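Local coordinates for peptide ABC transporter, peptide-binding protein (PDB 2D5W) that binds oligopeptides, here a pentapeptide, and probably serves as the solute-binding component of a peptide ABC transporter, at residues Gly300-His305 / Arg550-Val555; Leu332-Arg337 / Phe372-Ala377; Thr354-Val359 / Arg533-Trp538; Glu408-Ala413 / Lys437-Pro442. One frame throughout, in Å; residues are numbered along the deposited sequence.

Interactions 1 and 4 belong to the same mixed sheet of this solute-binding fold, and their centres lie about 20 Å apart. Interaction 1 joins strands 293-308 and 544-557 and reaches the bound peptide through Ile302 and Asn552. Interaction 3 packs against it, centre to centre about 17 Å away, and the two touch: Trp303 NE1 comes within 3.0 Å of Thr354 O, and Trp303 CH2 within 3.7 Å of Trp538 CZ2. Interaction 2, out on the periphery, has its centre about 25 Å from that of interaction 1 and about 22 Å from that of interaction 4. Helix 416-431 lies against both interactions 2 and 4, touching Ala334, Leu335 and Phe372 in one and Tyr409 and Thr411 in the other.

Interaction 1. Residues Gly300-His305 / Arg550-Val555; sequences GAIWEH and RANPYV
With CG2 anti to the backbone N and CG1 beside that N (chi1 -51°), Ile302 meets Arg550 where strands 293-308 and 544-557 pair in the mixed sheet of this peptide-binding fold. The short strand segments run at 115° to each other, so the pairing here is splayed. One nearly straight backbone bond joins them, Arg550 N to Ile302 O at 2.9 Å. Beside it the Ile302 side chain crosses that of Arg550 at about a right angle, CG2 lying 3.8 Å from Arg550 CB and over one face of the guanidinium.

The arginine chain bends at chi3, which sets NE; NH2 donates in the guanidinium plane to Glu304 OE2, 3.0 Å away, on its syn side but tilted out of the carboxylate plane. The carboxylate is turned 51° against the guanidinium in this salt bridge. Its other oxygen, OE1, takes a second salt bridge from Arg418, so Glu304 sits between two arginines and is likely to offset the repulsion between them. Farther along, Asn552 OD1 makes a weak hydrogen bond to a basic side chain of the bound peptide, and Ile302 also packs on a basic side chain of it. Ile302 CD1 lies against the asparagine amide, 3.3 Å from both OD1 and ND2.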
# COMPACT_ATOMS: atom_id res chain seq x y z
N GLY A 300 -3.13 6.37 -11.26
CA GLY A 300 -3.26 6.41 -9.82
C GLY A 300 -1.95 6.84 -9.20
O GLY A 300 -1.00 7.16 -9.91
N ALA A 301 -1.89 6.86 -7.88
CA ALA A 301 -0.67 7.24 -7.18
C ALA A 301 0.09 5.94 -6.96
O ALA A 301 0.10 5.39 -5.86
CB ALA A 301 -1.01 7.91 -5.86
N ILE A 302 0.70 5.45 -8.03
CA ILE A 302 1.45 4.20 -8.02
C ILE A 302 2.87 4.55 -8.44
O ILE A 302 3.14 4.84 -9.61
CB ILE A 302 0.82 3.21 -9.01
CG1 ILE A 302 -0.69 3.11 -8.75
CG2 ILE A 302 1.47 1.84 -8.86
CD1 ILE A 302 -1.48 2.53 -9.90
N TRP A 303 3.78 4.49 -7.48
CA TRP A 303 5.16 4.88 -7.71
C TRP A 303 6.17 3.75 -7.72
O TRP A 303 6.54 3.23 -6.66
CB TRP A 303 5.52 5.94 -6.66
CG TRP A 303 6.92 6.46 -6.71
CD1 TRP A 303 7.53 7.08 -7.76
CD2 TRP A 303 7.87 6.43 -5.64
NE1 TRP A 303 8.81 7.44 -7.41
CE2 TRP A 303 9.05 7.05 -6.11
CE3 TRP A 303 7.84 5.93 -4.33
CZ2 TRP A 303 10.19 7.20 -5.32
CZ3 TRP A 303 8.98 6.08 -3.54
CH2 TRP A 303 10.13 6.71 -4.04
N GLU A 304 6.60 3.36 -8.91
CA GLU A 304 7.61 2.31 -9.07
C GLU A 304 8.94 2.96 -8.70
O GLU A 304 9.29 4.02 -9.22
CB GLU A 304 7.64 1.80 -10.51
CG GLU A 304 8.53 0.57 -10.71
CD GLU A 304 7.94 -0.72 -10.16
OE1 GLU A 304 8.68 -1.73 -10.12
OE2 GLU A 304 6.75 -0.75 -9.78
N HIS A 305 9.68 2.32 -7.80
CA HIS A 305 10.92 2.90 -7.31
C HIS A 305 11.85 1.81 -6.79
O HIS A 305 11.48 0.64 -6.73
CB HIS A 305 10.59 3.83 -6.15
CG HIS A 305 10.07 3.10 -4.95
ND1 HIS A 305 8.81 2.55 -4.91
CD2 HIS A 305 10.68 2.72 -3.81
CE1 HIS A 305 8.67 1.85 -3.80
NE2 HIS A 305 9.79 1.94 -3.11
N ARG A 550 2.88 4.72 -12.51
CA ARG A 550 2.06 3.73 -13.19
C ARG A 550 0.57 3.99 -13.28
O ARG A 550 0.00 4.79 -12.53
CB ARG A 550 2.25 2.37 -12.51
CG ARG A 550 3.65 1.83 -12.64
CD ARG A 550 3.91 0.65 -11.72
NE ARG A 550 2.95 -0.43 -11.89
CZ ARG A 550 3.04 -1.60 -11.26
NH1 ARG A 550 2.13 -2.54 -11.48
NH2 ARG A 550 4.04 -1.82 -10.42
N ALA A 551 -0.05 3.31 -14.23
CA ALA A 551 -1.49 3.33 -14.45
C ALA A 551 -1.84 1.84 -14.45
O ALA A 551 -1.13 1.04 -15.05
CB ALA A 551 -1.83 3.95 -15.80
N ASN A 552 -2.91 1.48 -13.76
CA ASN A 552 -3.32 0.08 -13.69
C ASN A 552 -4.21 -0.34 -14.85
O ASN A 552 -5.19 0.33 -15.16
CB ASN A 552 -4.10 -0.22 -12.40
CG ASN A 552 -3.25 -0.14 -11.15
OD1 ASN A 552 -2.08 -0.51 -11.15
ND2 ASN A 552 -3.86 0.31 -10.06
N PRO A 553 -3.87 -1.46 -15.51
CA PRO A 553 -4.71 -1.91 -16.61
C PRO A 553 -5.77 -2.84 -16.03
O PRO A 553 -5.47 -3.65 -15.14
CB PRO A 553 -3.72 -2.64 -17.51
CG PRO A 553 -2.78 -3.26 -16.53
CD PRO A 553 -2.57 -2.16 -15.50
N TYR A 554 -7.00 -2.71 -16.49
CA TYR A 554 -8.09 -3.57 -16.03
C TYR A 554 -8.74 -4.24 -17.23
O TYR A 554 -9.02 -3.60 -18.24
CB TYR A 554 -9.14 -2.77 -15.27
CG TYR A 554 -8.66 -2.27 -13.93
CD1 TYR A 554 -8.26 -0.95 -13.76
CD2 TYR A 554 -8.57 -3.14 -12.84
CE1 TYR A 554 -7.79 -0.50 -12.53
CE2 TYR A 554 -8.09 -2.70 -11.61
CZ TYR A 554 -7.70 -1.38 -11.47
OH TYR A 554 -7.23 -0.95 -10.25
N VAL A 555 -8.95 -5.55 -17.12
CA VAL A 555 -9.60 -6.32 -18.17
C VAL A 555 -10.90 -6.78 -17.54
O VAL A 555 -10.89 -7.48 -16.52
CB VAL A 555 -8.74 -7.53 -18.59
CG1 VAL A 555 -9.42 -8.27 -19.75
CG2 VAL A 555 -7.36 -7.05 -19.01

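Interaction 2. Residues Leu332-Arg337 / Phe372-Ala377; sequences LHALNR and FDLKKA
The N-terminus of helix 374-383 docks here on the chain leaving helix 325-333, and Asp373 is its N-cap: OD1 accepts from Lys376 N at 3.1 Å and, weakly, from Lys375 N. The same residue gives its own N-H to His333 O (2.8 Å), tying the cap to the chain where it leaves helix 325-333.

Phe372 has CG anti to the backbone N (chi1 177°), and its ring lies flat against Asn336. The asparagine amide is stacked with the ring, their planes 5° apart, and Asn336 CB sits over the ring centre, 3.6 Å from the centroid. Asn336 OD1 meanwhile accepts from Gly339 N, which holds the amide in place against the ring. At the ring's edge, Ala334 O approaches CE1 to 3.5 Å. An alanine in place of Phe372 would probably uncover the Asn336 amide and open a gap beside the Ala334 carbonyl. On the helix side, Lys376 CD passes over one face of the His333 imidazole, 4.1 Å from its centroid, while Lys376 NZ reaches Glu371 in a salt bridge and His333 ND1 bonds to Glu371 O. Ala334 CB packs on Leu374 CD2 at 3.8 Å.

Helix 416-431 covers this junction, bringing Leu429 to Ala334, Phe425 to Leu335 and Asp428 to both Asn336 and Phe372; strand 544-557 meets Leu335 through Leu545 and Leu547.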
# COMPACT_ATOMS: atom_id res chain seq x y z
N LEU A 332 21.59 6.18 -10.04
CA LEU A 332 20.48 6.69 -10.84
C LEU A 332 20.93 7.15 -12.22
O LEU A 332 20.22 6.95 -13.21
CB LEU A 332 19.75 7.82 -10.10
CG LEU A 332 18.39 8.21 -10.71
CD1 LEU A 332 17.50 6.98 -10.87
CD2 LEU A 332 17.71 9.25 -9.83
N HIS A 333 22.11 7.77 -12.30
CA HIS A 333 22.64 8.22 -13.59
C HIS A 333 22.93 7.02 -14.49
O HIS A 333 23.02 7.17 -15.71
CB HIS A 333 23.94 9.02 -13.41
CG HIS A 333 23.73 10.47 -13.09
ND1 HIS A 333 22.98 11.31 -13.88
CD2 HIS A 333 24.23 11.24 -12.09
CE1 HIS A 333 23.03 12.54 -13.39
NE2 HIS A 333 23.78 12.52 -12.30
N ALA A 334 23.09 5.85 -13.89
CA ALA A 334 23.38 4.63 -14.65
C ALA A 334 22.12 3.86 -15.03
O ALA A 334 22.20 2.84 -15.71
CB ALA A 334 24.32 3.74 -13.86
N LEU A 335 20.96 4.32 -14.57
CA LEU A 335 19.69 3.67 -14.89
C LEU A 335 19.07 4.42 -16.06
O LEU A 335 18.68 5.58 -15.92
CB LEU A 335 18.74 3.69 -13.69
CG LEU A 335 19.27 3.07 -12.39
CD1 LEU A 335 18.13 2.98 -11.38
CD2 LEU A 335 19.84 1.68 -12.65
N ASN A 336 18.98 3.78 -17.22
CA ASN A 336 18.40 4.43 -18.38
C ASN A 336 16.89 4.36 -18.31
O ASN A 336 16.24 3.62 -19.05
CB ASN A 336 18.90 3.77 -19.67
CG ASN A 336 18.51 4.54 -20.90
OD1 ASN A 336 17.87 5.59 -20.81
ND2 ASN A 336 18.89 4.04 -22.06
N ARG A 337 16.33 5.14 -17.39
CA ARG A 337 14.89 5.17 -17.17
C ARG A 337 14.09 5.66 -18.37
O ARG A 337 13.06 5.08 -18.70
CB ARG A 337 14.58 6.02 -15.94
CG ARG A 337 15.20 5.48 -14.66
CD ARG A 337 14.96 6.41 -13.49
NE ARG A 337 15.64 7.69 -13.68
CZ ARG A 337 15.29 8.82 -13.08
NH1 ARG A 337 15.96 9.94 -13.33
NH2 ARG A 337 14.27 8.85 -12.24
N PHE A 372 20.25 9.88 -17.81
CA PHE A 372 21.09 8.72 -18.02
C PHE A 372 22.44 9.21 -18.55
O PHE A 372 22.51 9.80 -19.63
CB PHE A 372 20.44 7.78 -19.04
CG PHE A 372 21.27 6.58 -19.37
CD1 PHE A 372 21.69 5.70 -18.38
CD2 PHE A 372 21.65 6.32 -20.69
CE1 PHE A 372 22.46 4.59 -18.68
CE2 PHE A 372 22.42 5.20 -21.00
CZ PHE A 372 22.83 4.34 -20.00
N ASP A 373 23.49 8.98 -17.78
CA ASP A 373 24.84 9.40 -18.16
C ASP A 373 25.86 8.57 -17.40
O ASP A 373 26.16 8.85 -16.24
CB ASP A 373 25.05 10.88 -17.83
CG ASP A 373 26.34 11.43 -18.41
OD1 ASP A 373 27.34 10.68 -18.48
OD2 ASP A 373 26.36 12.62 -18.78
N LEU A 374 26.40 7.55 -18.06
CA LEU A 374 27.37 6.68 -17.43
C LEU A 374 28.66 7.41 -17.04
O LEU A 374 29.32 7.03 -16.07
CB LEU A 374 27.69 5.49 -18.34
CG LEU A 374 26.51 4.56 -18.63
CD1 LEU A 374 26.96 3.43 -19.53
CD2 LEU A 374 25.95 4.01 -17.33
N LYS A 375 29.01 8.45 -17.78
CA LYS A 375 30.21 9.21 -17.47
C LYS A 375 30.08 9.88 -16.11
O LYS A 375 31.01 9.87 -15.30
CB LYS A 375 30.48 10.26 -18.54
CG LYS A 375 30.87 9.68 -19.89
CD LYS A 375 31.15 10.78 -20.91
CE LYS A 375 32.29 11.68 -20.47
NZ LYS A 375 33.56 10.93 -20.30
N LYS A 376 28.91 10.47 -15.85
CA LYS A 376 28.68 11.13 -14.57
C LYS A 376 28.71 10.11 -13.44
O LYS A 376 29.25 10.37 -12.36
CB LYS A 376 27.34 11.87 -14.57
CG LYS A 376 27.36 13.17 -15.36
CD LYS A 376 26.08 13.96 -15.15
CE LYS A 376 26.14 15.31 -15.85
NZ LYS A 376 24.91 16.11 -15.62
N ALA A 377 28.13 8.94 -13.68
CA ALA A 377 28.10 7.88 -12.67
C ALA A 377 29.53 7.46 -12.34
O ALA A 377 29.89 7.33 -11.17
CB ALA A 377 27.30 6.69 -13.17

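Interaction 3. Residues Thr354-Val359 / Arg533-Trp538; sequences TWIAPV and RAQEIW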
# COMPACT_ATOMS: atom_id res chain seq x y z
N THR A 354 10.22 12.27 -8.36
CA THR A 354 9.79 12.51 -6.98
C THR A 354 8.90 11.32 -6.58
O THR A 354 8.62 10.46 -7.41
CB THR A 354 9.03 13.85 -6.88
OG1 THR A 354 8.62 14.07 -5.53
CG2 THR A 354 7.82 13.86 -7.80
N TRP A 355 8.47 11.27 -5.31
CA TRP A 355 7.65 10.15 -4.84
C TRP A 355 6.14 10.37 -4.91
O TRP A 355 5.37 9.42 -4.75
CB TRP A 355 8.04 9.76 -3.41
CG TRP A 355 7.38 10.58 -2.33
CD1 TRP A 355 6.20 10.31 -1.69
CD2 TRP A 355 7.84 11.83 -1.79
NE1 TRP A 355 5.90 11.30 -0.80
CE2 TRP A 355 6.88 12.25 -0.84
CE3 TRP A 355 8.96 12.63 -2.02
CZ2 TRP A 355 7.02 13.45 -0.12
CZ3 TRP A 355 9.10 13.82 -1.31
CH2 TRP A 355 8.13 14.22 -0.37
N ILE A 356 5.73 11.61 -5.16
CA ILE A 356 4.31 11.95 -5.24
C ILE A 356 3.86 11.95 -6.70
O ILE A 356 4.40 12.70 -7.52
CB ILE A 356 4.04 13.33 -4.61
CG1 ILE A 356 4.44 13.31 -3.13
CG2 ILE A 356 2.57 13.70 -4.76
CD1 ILE A 356 4.26 14.64 -2.41
N ALA A 357 2.87 11.12 -7.03
CA ALA A 357 2.37 11.02 -8.40
C ALA A 357 1.60 12.27 -8.85
O ALA A 357 0.99 12.96 -8.03
CB ALA A 357 1.49 9.79 -8.54
N PRO A 358 1.63 12.56 -10.16
CA PRO A 358 0.93 13.72 -10.73
C PRO A 358 -0.56 13.83 -10.39
O PRO A 358 -1.10 14.93 -10.35
CB PRO A 358 1.18 13.57 -12.22
CG PRO A 358 2.54 12.95 -12.26
CD PRO A 358 2.46 11.90 -11.18
N VAL A 359 -1.22 12.70 -10.15
CA VAL A 359 -2.64 12.74 -9.82
C VAL A 359 -2.88 13.50 -8.52
O VAL A 359 -3.99 13.96 -8.26
CB VAL A 359 -3.26 11.32 -9.70
CG1 VAL A 359 -3.27 10.63 -11.05
CG2 VAL A 359 -2.50 10.50 -8.68
N ARG A 533 9.01 22.18 -1.49
CA ARG A 533 10.34 22.38 -0.95
C ARG A 533 10.87 21.04 -0.44
O ARG A 533 12.05 20.73 -0.62
CB ARG A 533 10.32 23.42 0.18
CG ARG A 533 9.51 24.67 -0.17
CD ARG A 533 9.76 25.12 -1.60
NE ARG A 533 8.64 25.92 -2.12
CZ ARG A 533 8.50 26.24 -3.40
NH1 ARG A 533 7.45 26.97 -3.78
NH2 ARG A 533 9.39 25.85 -4.30
N ALA A 534 10.01 20.25 0.19
CA ALA A 534 10.41 18.95 0.69
C ALA A 534 10.86 18.05 -0.46
O ALA A 534 11.84 17.31 -0.34
CB ALA A 534 9.27 18.30 1.46
N GLN A 535 10.14 18.11 -1.58
CA GLN A 535 10.49 17.29 -2.74
C GLN A 535 11.82 17.72 -3.36
O GLN A 535 12.55 16.89 -3.90
CB GLN A 535 9.37 17.33 -3.78
CG GLN A 535 8.12 16.57 -3.33
CD GLN A 535 6.94 16.77 -4.27
OE1 GLN A 535 6.85 16.15 -5.33
NE2 GLN A 535 6.02 17.65 -3.88
N GLU A 536 12.14 19.01 -3.29
CA GLU A 536 13.40 19.51 -3.83
C GLU A 536 14.56 18.88 -3.04
O GLU A 536 15.54 18.42 -3.62
CB GLU A 536 13.47 21.03 -3.73
CG GLU A 536 12.57 21.79 -4.70
CD GLU A 536 13.16 21.91 -6.10
OE1 GLU A 536 12.49 22.48 -6.98
OE2 GLU A 536 14.30 21.45 -6.32
N ILE A 537 14.43 18.87 -1.72
CA ILE A 537 15.45 18.28 -0.86
C ILE A 537 15.54 16.78 -1.12
O ILE A 537 16.63 16.22 -1.25
CB ILE A 537 15.12 18.52 0.63
CG1 ILE A 537 15.24 20.01 0.95
CG2 ILE A 537 16.06 17.71 1.51
CD1 ILE A 537 14.72 20.39 2.32
N TRP A 538 14.39 16.13 -1.21
CA TRP A 538 14.31 14.70 -1.47
C TRP A 538 15.07 14.33 -2.74
O TRP A 538 15.84 13.37 -2.76
CB TRP A 538 12.83 14.30 -1.60
CG TRP A 538 12.58 12.82 -1.72
CD1 TRP A 538 12.23 11.96 -0.72
CD2 TRP A 538 12.65 12.03 -2.92
NE1 TRP A 538 12.08 10.69 -1.21
CE2 TRP A 538 12.33 10.70 -2.56
CE3 TRP A 538 12.96 12.32 -4.25
CZ2 TRP A 538 12.31 9.66 -3.49
CZ3 TRP A 538 12.93 11.28 -5.18
CH2 TRP A 538 12.61 9.97 -4.80
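A single polar bond joins Thr354 to Gln535, and two tryptophans, Trp355 and Trp538, make up much of the apolar contact between the 354-359 loop and helix 524-541. Thr354 OG1, anti to the backbone N (chi1 -180°), donates to Gln535 OE1 at 2.7 Å, in the carbonyl plane and on a lone pair. The same oxygen also accepts from Asn364 N, and Gln535 NE2 donates to Leu362 O and Phe531 O, so both ends of this buried amide are engaged and its rotation is fixed. Ile356 CD1 lies against the amide, 3.8 Å from Gln535 NE2. An alanine in place of Gln535 would probably leave the Thr354 hydroxyl and Asn364 N without this acceptor and open a gap beside Trp355.

The apolar part is built on the rings. Trp355 CE3 lies over one face of the Trp538 indole, toward its rim, 3.6 Å from CD1. The two planes meet at 46°, an oblique pairing with the six-membered ring of Trp355 and the five-membered ring of Trp538 centred 4.7 Å apart. Gln535 CG touches Trp355 CZ3 at 3.6 Å. Thr354 CA comes 3.8 Å from Trp538 CZ3.

Around this pair, Phe479 meets both tryptophans edge-to-face, Phe511 of helix 509-518 packs on Trp355, and Glu474 takes the Trp355 NE1 bond. Trp303 of strand 293-308 presses on Trp355, while Pro546 of strand 544-557 touches Trp538.

Interaction 4. Residues Glu408-Ala413 / Lys437-Pro442; sequences EYVTTA and KINNAP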
# COMPACT_ATOMS: atom_id res chain seq x y z
N GLU A 408 22.91 -6.24 -3.95
CA GLU A 408 21.72 -7.08 -3.99
C GLU A 408 20.60 -6.29 -4.66
O GLU A 408 20.47 -5.09 -4.44
CB GLU A 408 21.30 -7.48 -2.58
CG GLU A 408 20.12 -8.44 -2.54
CD GLU A 408 19.65 -8.76 -1.14
OE1 GLU A 408 19.67 -9.95 -0.76
OE2 GLU A 408 19.24 -7.84 -0.40
N TYR A 409 19.80 -6.96 -5.49
CA TYR A 409 18.69 -6.32 -6.18
C TYR A 409 17.49 -7.25 -6.04
O TYR A 409 17.40 -8.30 -6.69
CB TYR A 409 19.06 -6.11 -7.65
CG TYR A 409 18.18 -5.19 -8.48
CD1 TYR A 409 18.63 -4.71 -9.70
CD2 TYR A 409 16.89 -4.83 -8.07
CE1 TYR A 409 17.83 -3.91 -10.51
CE2 TYR A 409 16.07 -4.02 -8.88
CZ TYR A 409 16.56 -3.57 -10.10
OH TYR A 409 15.79 -2.78 -10.93
N VAL A 410 16.59 -6.86 -5.15
CA VAL A 410 15.39 -7.63 -4.84
C VAL A 410 14.13 -7.07 -5.48
O VAL A 410 13.94 -5.86 -5.54
CB VAL A 410 15.13 -7.63 -3.31
CG1 VAL A 410 13.85 -8.39 -2.99
CG2 VAL A 410 16.31 -8.22 -2.57
N THR A 411 13.28 -7.96 -5.98
CA THR A 411 11.99 -7.55 -6.48
C THR A 411 11.07 -8.76 -6.42
O THR A 411 11.47 -9.84 -5.98
CB THR A 411 12.02 -6.94 -7.92
OG1 THR A 411 10.81 -6.22 -8.14
CG2 THR A 411 12.16 -8.02 -8.99
N THR A 412 9.82 -8.57 -6.84
CA THR A 412 8.82 -9.62 -6.83
C THR A 412 9.02 -10.62 -7.95
O THR A 412 8.83 -10.30 -9.13
CB THR A 412 7.41 -9.02 -6.97
OG1 THR A 412 7.37 -8.18 -8.13
CG2 THR A 412 7.04 -8.19 -5.75
N ALA A 413 9.39 -11.85 -7.59
CA ALA A 413 9.59 -12.91 -8.56
C ALA A 413 8.29 -13.15 -9.32
O ALA A 413 7.20 -13.08 -8.75
CB ALA A 413 10.03 -14.19 -7.86
N LYS A 437 23.32 -8.63 -7.95
CA LYS A 437 23.01 -9.98 -7.50
C LYS A 437 21.50 -10.03 -7.33
O LYS A 437 20.95 -9.46 -6.38
CB LYS A 437 23.70 -10.31 -6.18
CG LYS A 437 23.43 -11.72 -5.69
CD LYS A 437 24.17 -12.04 -4.40
CE LYS A 437 23.91 -13.47 -3.95
NZ LYS A 437 22.47 -13.73 -3.71
N ILE A 438 20.84 -10.70 -8.26
CA ILE A 438 19.39 -10.82 -8.23
C ILE A 438 18.95 -11.72 -7.08
O ILE A 438 19.49 -12.81 -6.89
CB ILE A 438 18.87 -11.43 -9.55
CG1 ILE A 438 19.36 -10.60 -10.74
CG2 ILE A 438 17.35 -11.49 -9.54
CD1 ILE A 438 18.88 -9.16 -10.74
N ASN A 439 17.96 -11.27 -6.32
CA ASN A 439 17.43 -12.06 -5.22
C ASN A 439 15.95 -11.76 -5.09
O ASN A 439 15.53 -10.94 -4.28
CB ASN A 439 18.16 -11.72 -3.92
CG ASN A 439 17.66 -12.53 -2.75
OD1 ASN A 439 17.09 -13.60 -2.93
ND2 ASN A 439 17.87 -12.02 -1.54
N ASN A 440 15.16 -12.43 -5.92
CA ASN A 440 13.72 -12.22 -5.95
C ASN A 440 12.93 -13.29 -5.22
O ASN A 440 13.39 -14.42 -5.06
CB ASN A 440 13.24 -12.15 -7.40
CG ASN A 440 13.96 -11.09 -8.21
OD1 ASN A 440 14.49 -10.11 -7.67
ND2 ASN A 440 13.98 -11.27 -9.53
N ALA A 441 11.73 -12.92 -4.79
CA ALA A 441 10.84 -13.84 -4.09
C ALA A 441 9.41 -13.34 -4.28
O ALA A 441 9.19 -12.23 -4.75
CB ALA A 441 11.21 -13.88 -2.60
N PRO A 442 8.42 -14.16 -3.92
CA PRO A 442 7.02 -13.75 -4.08
C PRO A 442 6.63 -12.55 -3.22
O PRO A 442 7.26 -12.28 -2.19
CB PRO A 442 6.23 -15.00 -3.67
CG PRO A 442 7.18 -16.12 -3.92
CD PRO A 442 8.50 -15.56 -3.46
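Glu408 of strand 401-410 reaches Asn439, just beyond the end of the parallel strand 435-438; the two strands belong to one beta-alpha-beta unit. The glutamate chain is extended, with CG anti to the backbone N (chi1 -176°). Asn439 ND2, its amide nearly coplanar with the bond, donates to Glu408 OE1 at 2.9 Å from above the carboxylate plane. OE2 of that carboxylate is taken by Thr461 N.

Asn440 has CG beside its backbone N (chi1 -56°) and lies alongside Thr411, pointing the same way. Its OD1 accepts a weak bond from Thr411 N at 3.0 Å and touches Thr411 CG2 at 3.4 Å, while ND2 goes to Gln422 OE1. Thr411 OG1 bonds to Glu465 O. Val410 straddles Asn439 O, with CG1 and CG2 both 3.3 Å from it.

The parallel ladder runs Tyr409 N to Lys437 O (2.9 Å) and Asn439 N to Tyr409 O; past the strands, a weak Ala441 N to Thr411 O bond and Ala413 N to Ala441 O (2.9 Å) form an isolated bridge. Helix 416-431 covers the Tyr409 and Thr411 side with Arg418, Gln422 and Phe425, Val446 of helix 443-446 packs on Val410 and Ala441, and strand 463-469 flanks strand 401-410, its Glu465 bonding Tyr409 OH.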